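PDB 1JX7: protein YchN from Escherichia coli, which is of unknown function but belongs to the DsrE/DsrF-like family and assembles into a homohexamer built as a dimer of trimers. Local coordinates for the interface of chains A and B and the interface of chains A and C. Residues are numbered along the deposited sequence; one frame, centred on the assembly and turned at random. Chains: chain A/B/C, Hypothetical protein YCHN.

Contact 1: the interface of chains A and B. Residues chain A 12-15; chain B 44, 84-85.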
loop_
_atom_site.group_PDB
_atom_site.type_symbol
_atom_site.label_atom_id
_atom_site.label_comp_id
_atom_site.label_asym_id
_atom_site.label_seq_id
_atom_site.Cartn_x
_atom_site.Cartn_y
_atom_site.Cartn_z
ATOM N N PRO A 12 -11.540 2.306 5.048
ATOM C CA PRO A 12 -12.726 2.318 4.185
ATOM C C PRO A 12 -12.524 3.208 2.967
ATOM O O PRO A 12 -11.848 4.231 3.053
ATOM C CB PRO A 12 -13.819 2.880 5.102
ATOM C CG PRO A 12 -13.354 2.506 6.463
ATOM C CD PRO A 12 -11.875 2.723 6.420
ATOM N N TYR A 13 -13.086 2.830 1.832
ATOM C CA TYR A 13 -13.057 3.623 0.601
ATOM C C TYR A 13 -11.731 3.976 -0.048
ATOM O O TYR A 13 -11.672 4.144 -1.260
ATOM C CB TYR A 13 -13.743 4.945 0.856
ATOM C CG TYR A 13 -15.135 4.783 1.339
ATOM C CD1 TYR A 13 -16.143 4.353 0.482
ATOM C CD2 TYR A 13 -15.474 5.048 2.671
ATOM C CE1 TYR A 13 -17.457 4.167 0.930
ATOM C CE2 TYR A 13 -16.781 4.866 3.133
ATOM C CZ TYR A 13 -17.770 4.422 2.258
ATOM O OH TYR A 13 -19.054 4.255 2.715
ATOM N N GLY A 14 -10.701 4.091 0.751
ATOM C CA GLY A 14 -9.419 4.451 0.200
ATOM C C GLY A 14 -8.831 3.199 -0.424
ATOM O O GLY A 14 -8.189 3.260 -1.470
ATOM N N SER A 15 -9.064 2.105 0.243
ATOM C CA SER A 15 -8.588 0.805 -0.212
ATOM C C SER A 15 -9.721 0.056 -0.886
ATOM O O SER A 15 -10.808 0.592 -1.097
ATOM C CB SER A 15 -8.063 -0.024 0.978
ATOM O OG SER A 15 -9.099 -0.385 1.897
ATOM N N ASP B 44 -8.452 8.771 2.584
ATOM C CA ASP B 44 -8.164 8.221 3.906
ATOM C C ASP B 44 -7.474 9.099 4.945
ATOM O O ASP B 44 -7.561 8.825 6.146
ATOM C CB ASP B 44 -7.388 6.907 3.782
ATOM C CG ASP B 44 -8.072 5.911 2.874
ATOM O OD1 ASP B 44 -9.312 5.989 2.732
ATOM O OD2 ASP B 44 -7.364 5.045 2.313
ATOM N N GLY B 84 -18.423 10.883 2.624
ATOM C CA GLY B 84 -18.463 9.426 2.578
ATOM C C GLY B 84 -17.948 8.684 3.795
ATOM O O GLY B 84 -18.161 7.476 3.916
ATOM N N ARG B 85 -17.263 9.372 4.702
ATOM C CA ARG B 85 -16.746 8.729 5.898
ATOM C C ARG B 85 -17.455 9.231 7.138
ATOM O O ARG B 85 -17.236 8.715 8.233
ATOM C CB ARG B 85 -15.250 8.966 6.020
ATOM C CG ARG B 85 -14.467 8.381 4.883
ATOM C CD ARG B 85 -13.163 9.110 4.669
ATOM N NE ARG B 85 -12.816 9.091 3.253
ATOM C CZ ARG B 85 -12.016 8.195 2.697
ATOM N NH1 ARG B 85 -11.459 7.245 3.450
ATOM N NH2 ARG B 85 -11.787 8.237 1.395
#
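The carboxylate of B:Asp44 lies against the A:Gly14 backbone while its oxygen OD1 takes a salt bridge from its own chain. The guanidinium nitrogen NH1 of B:Arg85 reaches that OD1 at 2.6 Å, on the anti lone pair that points away from OD2, with an angle of 150° at the hydrogen. OD1 sits slightly off the guanidinium plane (19° out of it). Across the interface, the B:Asp44 carboxylate carbon CG stands 3.3 Å from A:Gly14 CA. The backbone N of A:Gly14 is close too, but its N-H points away. The carbonyl O of A:Pro12 faces this ion pair; its approach to the OD1 acceptor is doubtful, and the arginine N-H is not aimed at it.

A:Tyr13 and B:Arg85 run past one another, ring and guanidinium planes steeply inclined. The tyrosine CB faces B:Arg85 NH2 at 3.9 Å. With CG anti to the carbonyl carbon (chi1 -57°), the ring reaches B:Gly84, whose carbonyl O stands above the ring plane but outward past CE2, 3.5 Å from CZ. This two-fold patch, which probably joins the trimers of the hexamer, fits loop 12-15 of chain A between the end of helix 79-85 and the 3-10 helix 43-49 of chain B.

Contact 2: the interface of chains A and C. Residues chain A 102, 105-106; chain C 31.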
loop_
_atom_site.group_PDB
_atom_site.type_symbol
_atom_site.label_atom_id
_atom_site.label_comp_id
_atom_site.label_asym_id
_atom_site.label_seq_id
_atom_site.Cartn_x
_atom_site.Cartn_y
_atom_site.Cartn_z
ATOM N N VAL A 102 -7.029 -9.212 22.750
ATOM C CA VAL A 102 -7.214 -10.422 23.543
ATOM C C VAL A 102 -8.358 -11.236 22.970
ATOM O O VAL A 102 -8.304 -12.455 22.963
ATOM C CB VAL A 102 -7.521 -10.076 25.036
ATOM C CG1 VAL A 102 -8.067 -11.306 25.772
ATOM C CG2 VAL A 102 -6.270 -9.585 25.723
ATOM N N ALA A 105 -7.397 -12.638 19.572
ATOM C CA ALA A 105 -6.528 -13.737 19.961
ATOM C C ALA A 105 -7.368 -14.560 20.910
ATOM O O ALA A 105 -7.201 -14.486 22.123
ATOM C CB ALA A 105 -5.303 -13.208 20.676
ATOM N N GLN A 106 -8.286 -15.333 20.343
ATOM C CA GLN A 106 -9.205 -16.171 21.100
ATOM C C GLN A 106 -10.176 -16.663 20.040
ATOM O O GLN A 106 -10.407 -17.856 19.893
ATOM C CB GLN A 106 -9.939 -15.334 22.148
ATOM C CG GLN A 106 -10.928 -16.115 22.995
ATOM C CD GLN A 106 -11.791 -15.212 23.861
ATOM O OE1 GLN A 106 -11.285 -14.480 24.718
ATOM N NE2 GLN A 106 -13.107 -15.249 23.638
ATOM N N GLN C 31 -2.637 -16.703 25.541
ATOM C CA GLN C 31 -3.913 -17.396 25.686
ATOM C C GLN C 31 -3.639 -18.890 25.815
ATOM O O GLN C 31 -3.727 -19.462 26.906
ATOM C CB GLN C 31 -4.816 -17.133 24.477
ATOM C CG GLN C 31 -5.600 -15.839 24.554
ATOM C CD GLN C 31 -6.661 -15.864 25.642
ATOM O OE1 GLN C 31 -7.533 -16.738 25.660
ATOM N NE2 GLN C 31 -6.593 -14.904 26.554
#
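A methyl group of A:Val102, CG1, looks across the interface at the carboxamide end of C:Gln31, with 4.0 Å between CG1 and the amide nitrogen NE2. The valine and glutamine side chains lie roughly perpendicular. This branch of the valine is the one turned anti to its backbone N (chi1 165°), which carries it out toward chain C.

Next to it, the aliphatic stem of C:Gln31 lies over the backbone of A:Ala105: the methylene CG is 3.2 Å from the A:Ala105 carbonyl O, and the amide carbon CD is 3.8 Å from the same O. That carbonyl faces the partner subunit. The glutamine meets it with carbon, in a van der Waals contact. A bend at chi2 (-68°) folds the C:Gln31 stem so that its amide lies along the A surface, NE2 on the valine side.

On the other flank the amide oxygen OE1 of C:Gln31 looks toward A:Gln106, whose CG is 4.4 Å from it, a loose approach at the polar rim. Most of the protein surface hidden here belongs to C:Gln31. The patch is part of the A-C interface, which probably lies within a trimer. In the fold, this glutamine is the last residue of helix 16-31 of chain C, and it is set against one side of helix 101-107 of chain A.

Contact 3: the interface of chains A and C. Residues chain A 105, 108-109; chain C 4, 24, 28, 113, 115.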
loop_
_atom_site.group_PDB
_atom_site.type_symbol
_atom_site.label_atom_id
_atom_site.label_comp_id
_atom_site.label_asym_id
_atom_site.label_seq_id
_atom_site.Cartn_x
_atom_site.Cartn_y
_atom_site.Cartn_z
ATOM N N ALA A 105 -7.397 -12.638 19.572
ATOM C CA ALA A 105 -6.528 -13.737 19.961
ATOM C C ALA A 105 -7.368 -14.560 20.910
ATOM O O ALA A 105 -7.201 -14.486 22.123
ATOM C CB ALA A 105 -5.303 -13.208 20.676
ATOM N N THR A 108 -9.538 -16.469 17.086
ATOM C CA THR A 108 -8.583 -17.135 16.208
ATOM C C THR A 108 -8.331 -18.569 16.641
ATOM O O THR A 108 -8.323 -19.488 15.827
ATOM C CB THR A 108 -7.226 -16.404 16.212
ATOM O OG1 THR A 108 -7.383 -15.081 15.695
ATOM C CG2 THR A 108 -6.235 -17.149 15.366
ATOM N N LEU A 109 -8.108 -18.747 17.942
ATOM C CA LEU A 109 -7.839 -20.062 18.508
ATOM C C LEU A 109 -9.038 -21.013 18.439
ATOM O O LEU A 109 -8.866 -22.227 18.318
ATOM C CB LEU A 109 -7.368 -19.912 19.957
ATOM C CG LEU A 109 -5.876 -19.601 20.147
ATOM C CD1 LEU A 109 -5.600 -19.296 21.615
ATOM C CD2 LEU A 109 -5.036 -20.779 19.685
ATOM N N ILE C 4 -0.506 -23.140 14.364
ATOM C CA ILE C 4 -0.781 -21.875 13.686
ATOM C C ILE C 4 0.479 -21.302 13.066
ATOM O O ILE C 4 1.558 -21.354 13.668
ATOM C CB ILE C 4 -1.346 -20.813 14.654
ATOM C CG1 ILE C 4 -2.732 -21.221 15.156
ATOM C CG2 ILE C 4 -1.470 -19.478 13.941
ATOM C CD1 ILE C 4 -3.370 -20.178 16.034
ATOM N N LEU C 24 -0.524 -10.163 17.432
ATOM C CA LEU C 24 -1.442 -11.280 17.462
ATOM C C LEU C 24 -0.685 -12.496 17.979
ATOM O O LEU C 24 -1.131 -13.181 18.901
ATOM C CB LEU C 24 -2.007 -11.571 16.056
ATOM C CG LEU C 24 -3.496 -11.948 15.942
ATOM C CD1 LEU C 24 -3.748 -12.792 14.691
ATOM C CD2 LEU C 24 -3.930 -12.718 17.188
ATOM N N LEU C 28 -1.627 -14.688 20.944
ATOM C CA LEU C 28 -1.958 -16.096 20.737
ATOM C C LEU C 28 -1.117 -16.983 21.649
ATOM O O LEU C 28 -1.591 -17.989 22.155
ATOM C CB LEU C 28 -1.699 -16.496 19.279
ATOM C CG LEU C 28 -2.748 -16.148 18.219
ATOM C CD1 LEU C 28 -2.215 -16.483 16.839
ATOM C CD2 LEU C 28 -4.008 -16.926 18.487
ATOM N N LYS C 113 -4.283 -23.680 10.957
ATOM C CA LYS C 113 -4.734 -22.325 10.672
ATOM C C LYS C 113 -3.559 -21.467 10.226
ATOM O O LYS C 113 -2.580 -21.315 10.964
ATOM C CB LYS C 113 -5.373 -21.693 11.909
ATOM C CG LYS C 113 -6.721 -22.291 12.282
ATOM C CD LYS C 113 -7.472 -21.365 13.210
ATOM C CE LYS C 113 -7.205 -21.681 14.673
ATOM N NZ LYS C 113 -8.136 -22.721 15.216
ATOM N N LEU C 115 -2.534 -17.728 9.188
ATOM C CA LEU C 115 -2.953 -16.326 9.125
ATOM C C LEU C 115 -1.888 -15.524 8.377
ATOM O O LEU C 115 -0.695 -15.617 8.694
ATOM C CB LEU C 115 -3.120 -15.750 10.529
ATOM C CG LEU C 115 -3.824 -16.638 11.549
ATOM C CD1 LEU C 115 -3.992 -15.877 12.846
ATOM C CD2 LEU C 115 -5.164 -17.079 11.010
#
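In this DsrE/DsrF-like subunit, the turn that follows helix 101-107 of chain A packs on helix 16-31 and on strands 3-8 and 113-116 of chain C, probably within one trimer. A:Thr108 points its methyl CG2 into the chain C surface, tip to tip with C:Leu115, whose CD1 is 3.6 Å from CG2. Chi1 of the threonine is -63°, placing OG1 beside the backbone N and leaving the methyl to make the contact. The same CG2 also meets C:Leu28 CD2 at 3.8 Å, the two side chains nearly perpendicular. That leucine methyl is shared: A:Leu109 and C:Leu28 pass each other running opposite ways, with A:Leu109 CG 3.7 Å from C:Leu28 CD2. Farther out, A:Leu109 CD2 touches C:Ile4 CD1 at 4.1 Å. At the helix end of the patch the methyl CB of A:Ala105 rests 3.8 Å from C:Leu24 CD2.

The polar edge belongs to C:Lys113, whose chain bends at chi3 and chi4 to bring NZ over the turn. NZ gives a long hydrogen bond of 3.2 Å to the backbone O of A:Leu109, poor in geometry (70° out of the carbonyl plane), and the lysine tip is only approximately placed. A methionine in its place would probably leave that carbonyl without this donor across the interface.

Contacts 2 and 3 are neighbours, their C-alpha centres about 8 Å apart, and they share A:Ala105, whose carbonyl serves one and whose methyl serves the other. Both set helix 101-107 of chain A or the turn after it against helix 16-31 of chain C, so they are parts of one continuous interface. Contact 1 lies about 29 Å from contact 2 and about 28 Å from contact 3, measured between the same kind of centres, and uses a different part of chain A. Its two-fold symmetry suggests that it joins the two trimers, whereas the A-C contacts probably hold subunits within a trimer.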